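Beta-lactamase (Burkholderia cenocepacia, PDB 5E2G) probably hydrolyses beta-lactams to substituted beta-amino acids as a member of the class C beta-lactamase family. Local coordinates at residues Tyr257-Pro262 and Pro301-Asn306; Pro262-Gln265 and Glu270-Pro273. All blocks are in the same frame, centred on the assembly; numbering follows the deposited sequence.

Contact 1. Residues Tyr257-Pro262 and Pro301-Asn306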
loop_
_atom_site.group_PDB
_atom_site.type_symbol
_atom_site.label_atom_id
_atom_site.label_comp_id
_atom_site.label_asym_id
_atom_site.label_seq_id
_atom_site.Cartn_x
_atom_site.Cartn_y
_atom_site.Cartn_z
ATOM N N TYR A 257 4.084 15.522 2.676
ATOM C CA TYR A 257 5.477 15.940 2.530
ATOM C C TYR A 257 5.800 16.623 1.209
ATOM O O TYR A 257 6.639 17.531 1.188
ATOM C CB TYR A 257 6.403 14.730 2.696
ATOM C CG TYR A 257 6.411 14.168 4.093
ATOM C CD1 TYR A 257 7.034 14.848 5.128
ATOM C CD2 TYR A 257 5.797 12.954 4.379
ATOM C CE1 TYR A 257 7.048 14.328 6.420
ATOM C CE2 TYR A 257 5.803 12.427 5.660
ATOM C CZ TYR A 257 6.431 13.113 6.676
ATOM O OH TYR A 257 6.438 12.589 7.947
ATOM N N PHE A 258 5.193 16.187 0.098
ATOM C CA PHE A 258 5.492 16.729 -1.221
ATOM C C PHE A 258 4.217 16.915 -2.022
ATOM O O PHE A 258 3.284 16.120 -1.915
ATOM C CB PHE A 258 6.396 15.811 -2.049
ATOM C CG PHE A 258 7.780 15.638 -1.504
ATOM C CD1 PHE A 258 8.087 14.554 -0.686
ATOM C CD2 PHE A 258 8.786 16.527 -1.848
ATOM C CE1 PHE A 258 9.373 14.379 -0.194
ATOM C CE2 PHE A 258 10.071 16.360 -1.368
ATOM C CZ PHE A 258 10.366 15.284 -0.535
ATOM N N ARG A 259 4.196 17.958 -2.848
ATOM C CA ARG A 259 3.305 18.004 -3.999
ATOM C C ARG A 259 4.018 17.396 -5.194
ATOM O O ARG A 259 5.191 17.683 -5.432
ATOM C CB ARG A 259 2.903 19.434 -4.356
ATOM C CG ARG A 259 2.476 20.271 -3.201
ATOM C CD ARG A 259 1.176 19.799 -2.605
ATOM N NE ARG A 259 0.784 20.704 -1.532
ATOM C CZ ARG A 259 -0.291 20.555 -0.777
ATOM N NH1 ARG A 259 -1.093 19.522 -0.982
ATOM N NH2 ARG A 259 -0.563 21.446 0.172
ATOM N N ALA A 260 3.309 16.559 -5.948
ATOM C CA ALA A 260 3.792 16.100 -7.251
ATOM C C ALA A 260 2.612 16.154 -8.206
ATOM O O ALA A 260 1.682 15.351 -8.090
ATOM C CB ALA A 260 4.387 14.695 -7.182
ATOM N N GLY A 261 2.640 17.106 -9.136
ATOM C CA GLY A 261 1.480 17.393 -9.941
ATOM C C GLY A 261 0.242 17.562 -9.079
ATOM O O GLY A 261 0.234 18.325 -8.112
ATOM N N PRO A 262 -0.817 16.811 -9.399
ATOM C CA PRO A 262 -2.070 16.907 -8.633
ATOM C C PRO A 262 -2.037 16.174 -7.304
ATOM O O PRO A 262 -2.967 16.327 -6.498
ATOM C CB PRO A 262 -3.076 16.239 -9.565
ATOM C CG PRO A 262 -2.245 15.145 -10.199
ATOM C CD PRO A 262 -0.903 15.786 -10.457
ATOM N N PRO A 301 5.910 23.906 6.548
ATOM C CA PRO A 301 6.097 22.628 7.241
ATOM C C PRO A 301 5.195 21.570 6.634
ATOM O O PRO A 301 4.194 21.948 6.026
ATOM C CB PRO A 301 5.690 22.950 8.684
ATOM C CG PRO A 301 4.666 24.030 8.536
ATOM C CD PRO A 301 5.056 24.828 7.319
ATOM N N PRO A 302 5.548 20.292 6.780
ATOM C CA PRO A 302 4.715 19.233 6.210
ATOM C C PRO A 302 3.281 19.363 6.698
ATOM O O PRO A 302 3.020 19.871 7.786
ATOM C CB PRO A 302 5.373 17.950 6.723
ATOM C CG PRO A 302 6.789 18.328 6.954
ATOM C CD PRO A 302 6.739 19.744 7.454
ATOM N N LEU A 303 2.341 18.940 5.866
ATOM C CA LEU A 303 0.944 19.009 6.265
ATOM C C LEU A 303 0.682 18.067 7.427
ATOM O O LEU A 303 1.021 16.882 7.370
ATOM C CB LEU A 303 0.038 18.651 5.100
ATOM C CG LEU A 303 0.406 19.484 3.893
ATOM C CD1 LEU A 303 -0.210 18.859 2.709
ATOM C CD2 LEU A 303 -0.059 20.916 4.060
ATOM N N ALA A 304 0.091 18.596 8.485
ATOM C CA ALA A 304 -0.414 17.721 9.525
ATOM C C ALA A 304 -1.405 16.738 8.910
ATOM O O ALA A 304 -2.109 17.087 7.955
ATOM C CB ALA A 304 -1.095 18.537 10.619
ATOM N N PRO A 305 -1.456 15.496 9.394
ATOM C CA PRO A 305 -2.580 14.622 9.041
ATOM C C PRO A 305 -3.891 15.385 9.123
ATOM O O PRO A 305 -4.101 16.192 10.033
ATOM C CB PRO A 305 -2.489 13.504 10.083
ATOM C CG PRO A 305 -1.010 13.412 10.367
ATOM C CD PRO A 305 -0.462 14.813 10.242
ATOM N N ASN A 306 -4.764 15.164 8.148
ATOM C CA ASN A 306 -5.932 16.009 7.936
ATOM C C ASN A 306 -7.126 15.126 7.617
ATOM O O ASN A 306 -7.132 14.456 6.574
ATOM C CB ASN A 306 -5.665 16.991 6.797
ATOM C CG ASN A 306 -6.851 17.887 6.485
ATOM O OD1 ASN A 306 -7.832 17.936 7.219
ATOM N ND2 ASN A 306 -6.753 18.613 5.380
#

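Contact 2. Residues Pro262-Gln265 and Glu270-Pro273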
loop_
_atom_site.group_PDB
_atom_site.type_symbol
_atom_site.label_atom_id
_atom_site.label_comp_id
_atom_site.label_asym_id
_atom_site.label_seq_id
_atom_site.Cartn_x
_atom_site.Cartn_y
_atom_site.Cartn_z
ATOM N N PRO A 262 -0.817 16.811 -9.399
ATOM C CA PRO A 262 -2.070 16.907 -8.633
ATOM C C PRO A 262 -2.037 16.174 -7.304
ATOM O O PRO A 262 -2.967 16.327 -6.498
ATOM C CB PRO A 262 -3.076 16.239 -9.565
ATOM C CG PRO A 262 -2.245 15.145 -10.199
ATOM C CD PRO A 262 -0.903 15.786 -10.457
ATOM N N LEU A 263 -1.003 15.389 -7.075
ATOM C CA LEU A 263 -0.930 14.431 -5.992
ATOM C C LEU A 263 -0.163 15.030 -4.826
ATOM O O LEU A 263 0.767 15.815 -5.015
ATOM C CB LEU A 263 -0.244 13.165 -6.511
ATOM C CG LEU A 263 0.229 11.999 -5.665
ATOM C CD1 LEU A 263 0.263 10.772 -6.560
ATOM C CD2 LEU A 263 1.602 12.273 -5.104
ATOM N N THR A 264 -0.564 14.658 -3.616
ATOM C CA THR A 264 0.207 14.958 -2.420
ATOM C C THR A 264 0.726 13.643 -1.852
ATOM O O THR A 264 -0.038 12.689 -1.683
ATOM C CB THR A 264 -0.630 15.719 -1.393
ATOM O OG1 THR A 264 -1.049 16.955 -1.970
ATOM C CG2 THR A 264 0.179 16.008 -0.136
ATOM N N GLN A 265 2.027 13.590 -1.596
ATOM C CA GLN A 265 2.708 12.376 -1.168
ATOM C C GLN A 265 2.896 12.395 0.342
ATOM O O GLN A 265 3.584 13.276 0.871
ATOM C CB GLN A 265 4.060 12.247 -1.871
ATOM C CG GLN A 265 4.817 10.993 -1.514
ATOM C CD GLN A 265 4.082 9.741 -1.937
ATOM O OE1 GLN A 265 3.873 9.512 -3.126
ATOM N NE2 GLN A 265 3.684 8.921 -0.965
ATOM N N GLU A 270 -0.983 8.428 -0.475
ATOM C CA GLU A 270 -1.144 9.562 -1.373
ATOM C C GLU A 270 -2.520 10.163 -1.127
ATOM O O GLU A 270 -3.481 9.431 -0.879
ATOM C CB GLU A 270 -0.969 9.107 -2.833
ATOM C CG GLU A 270 0.325 8.300 -3.045
ATOM C CD GLU A 270 0.237 7.286 -4.181
ATOM O OE1 GLU A 270 -0.834 7.187 -4.820
ATOM O OE2 GLU A 270 1.244 6.589 -4.436
ATOM N N GLN A 271 -2.624 11.492 -1.156
ATOM C CA GLN A 271 -3.859 12.115 -0.704
ATOM C C GLN A 271 -4.199 13.342 -1.531
ATOM O O GLN A 271 -3.374 13.871 -2.285
ATOM C CB GLN A 271 -3.784 12.494 0.779
ATOM C CG GLN A 271 -3.040 13.763 1.029
ATOM C CD GLN A 271 -2.925 14.111 2.494
ATOM O OE1 GLN A 271 -2.704 15.268 2.840
ATOM N NE2 GLN A 271 -3.066 13.129 3.360
ATOM N N TYR A 272 -5.450 13.775 -1.381
ATOM C CA TYR A 272 -6.025 14.905 -2.097
ATOM C C TYR A 272 -6.980 15.604 -1.146
ATOM O O TYR A 272 -7.563 14.948 -0.274
ATOM C CB TYR A 272 -6.765 14.449 -3.369
ATOM C CG TYR A 272 -5.928 13.554 -4.250
ATOM C CD1 TYR A 272 -5.144 14.083 -5.264
ATOM C CD2 TYR A 272 -5.890 12.183 -4.039
ATOM C CE1 TYR A 272 -4.354 13.276 -6.054
ATOM C CE2 TYR A 272 -5.098 11.361 -4.824
ATOM C CZ TYR A 272 -4.336 11.911 -5.833
ATOM O OH TYR A 272 -3.548 11.101 -6.613
ATOM N N PRO A 273 -7.163 16.920 -1.272
ATOM C CA PRO A 273 -8.170 17.591 -0.447
ATOM C C PRO A 273 -9.537 16.973 -0.670
ATOM O O PRO A 273 -9.884 16.581 -1.783
ATOM C CB PRO A 273 -8.126 19.047 -0.928
ATOM C CG PRO A 273 -6.910 19.173 -1.729
ATOM C CD PRO A 273 -6.530 17.831 -2.240
HETATM O O HOH W 1 -3.211 16.569 -3.595
#

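Contact 1. Residues Tyr257-Pro262 and Pro301-Asn306
Tyr257 and Pro302 meet through the CD1 and CE1 atoms of the tyrosine ring. CD1 of Tyr257 lies 3.9 Å from CB of Pro302. CG of Pro302 and CE1 of Tyr257 also take part, at about the same distance. The two rings cross obliquely and touch through apolar atoms. The CA atoms of Tyr257 and Pro302 are 5.0 Å apart. The CB of Tyr257 leaves its strand away from Pro302. Its ring swings back because CG lies beside the backbone N (chi1 -68°).

Both segments belong to antiparallel neighbours in the large sheet of the beta-lactamase fold, strands 256-260 and 294-303. Here the second strand runs out. Tyr257 and Phe258 both face Gln265 on the next strand, a classic beta bulge. Leu303 makes a backbone hydrogen bond with Gly256.

The second side-chain pair is Arg259 with Leu303. The leucine sets CD1 over one face of the guanidinium, 3.6 Å from NH2 of Arg259. The two side chains cross at about a right angle. Arg259 is bent at chi2 (-68°), and this bend carries its flat end toward the leucine. NH1 of Arg259 is hydrogen-bonded to OG1 of Thr264, which holds one end of the group. A bound thiocyanate lies about 4 Å from the arginine side chain.

Contact 2. Residues Pro262-Gln265 and Glu270-Pro273
Thr264 and Gln271 form a hydrogen-bonded antiparallel pair. Gln271 N donates a hydrogen bond to Thr264 O at 2.9 Å. Thr264 N returns a longer bond of 3.2 Å to Gln271 O, bent to 146° at the hydrogen. Glu270 CA adds a CA-H...O contact to the same Thr264 carbonyl. CB of Thr264 packs on CG of Gln271 at 3.9 Å.

Beside the pair, one water donates to Pro262 O and Gln271 O and accepts from Thr264 OG1 at 2.7 Å. Thr264 OG1 also takes a hydrogen bond from Arg259 NH1. Pro262 O sits at the edge of the Tyr272 ring, 3.4 Å from CD1. CE1 of Tyr272 approaches Leu263 CA at 3.6 Å.

Gln265 and Glu270 form the non-hydrogen-bonded pair. Gln265 bends at chi2 (63°), bringing its OE1 to 3.8 Å from Glu270 CG. Their amide and carboxylate planes are 88° apart. Arg146 joins their polar ends through a salt bridge to Glu270 OE2 and a hydrogen bond to Gln265 OE1. Glu270 also touches Lys313, probably part of the active site.

The two strands form a beta hairpin within the large sheet. Strand 309-316 flanks 270-273, strand 256-260 flanks 263-265, and helix 278-284 packs on Pro262 and Tyr272.

Overall arrangement
After helix 3-21 the chain lays down strands 25-32 and 35-42 at one edge of the large sheet and reaches this region much later. Strand 256-260 turns through Gly261 and Pro262 into 263-265. Contact 2 then closes a short loop of four residues to 270-273. Contact 1 closes a longer one: 38 residues lie between its segments, and they include strand 270-273 and helices 278-284 and 287-291. Contact 2 is therefore nested inside contact 1 but for the shared Pro262. Together they tie four neighbouring strands, in the sheet order 270-273, 263-265, 256-260 and 294-303. The contact centres are about 7 Å apart.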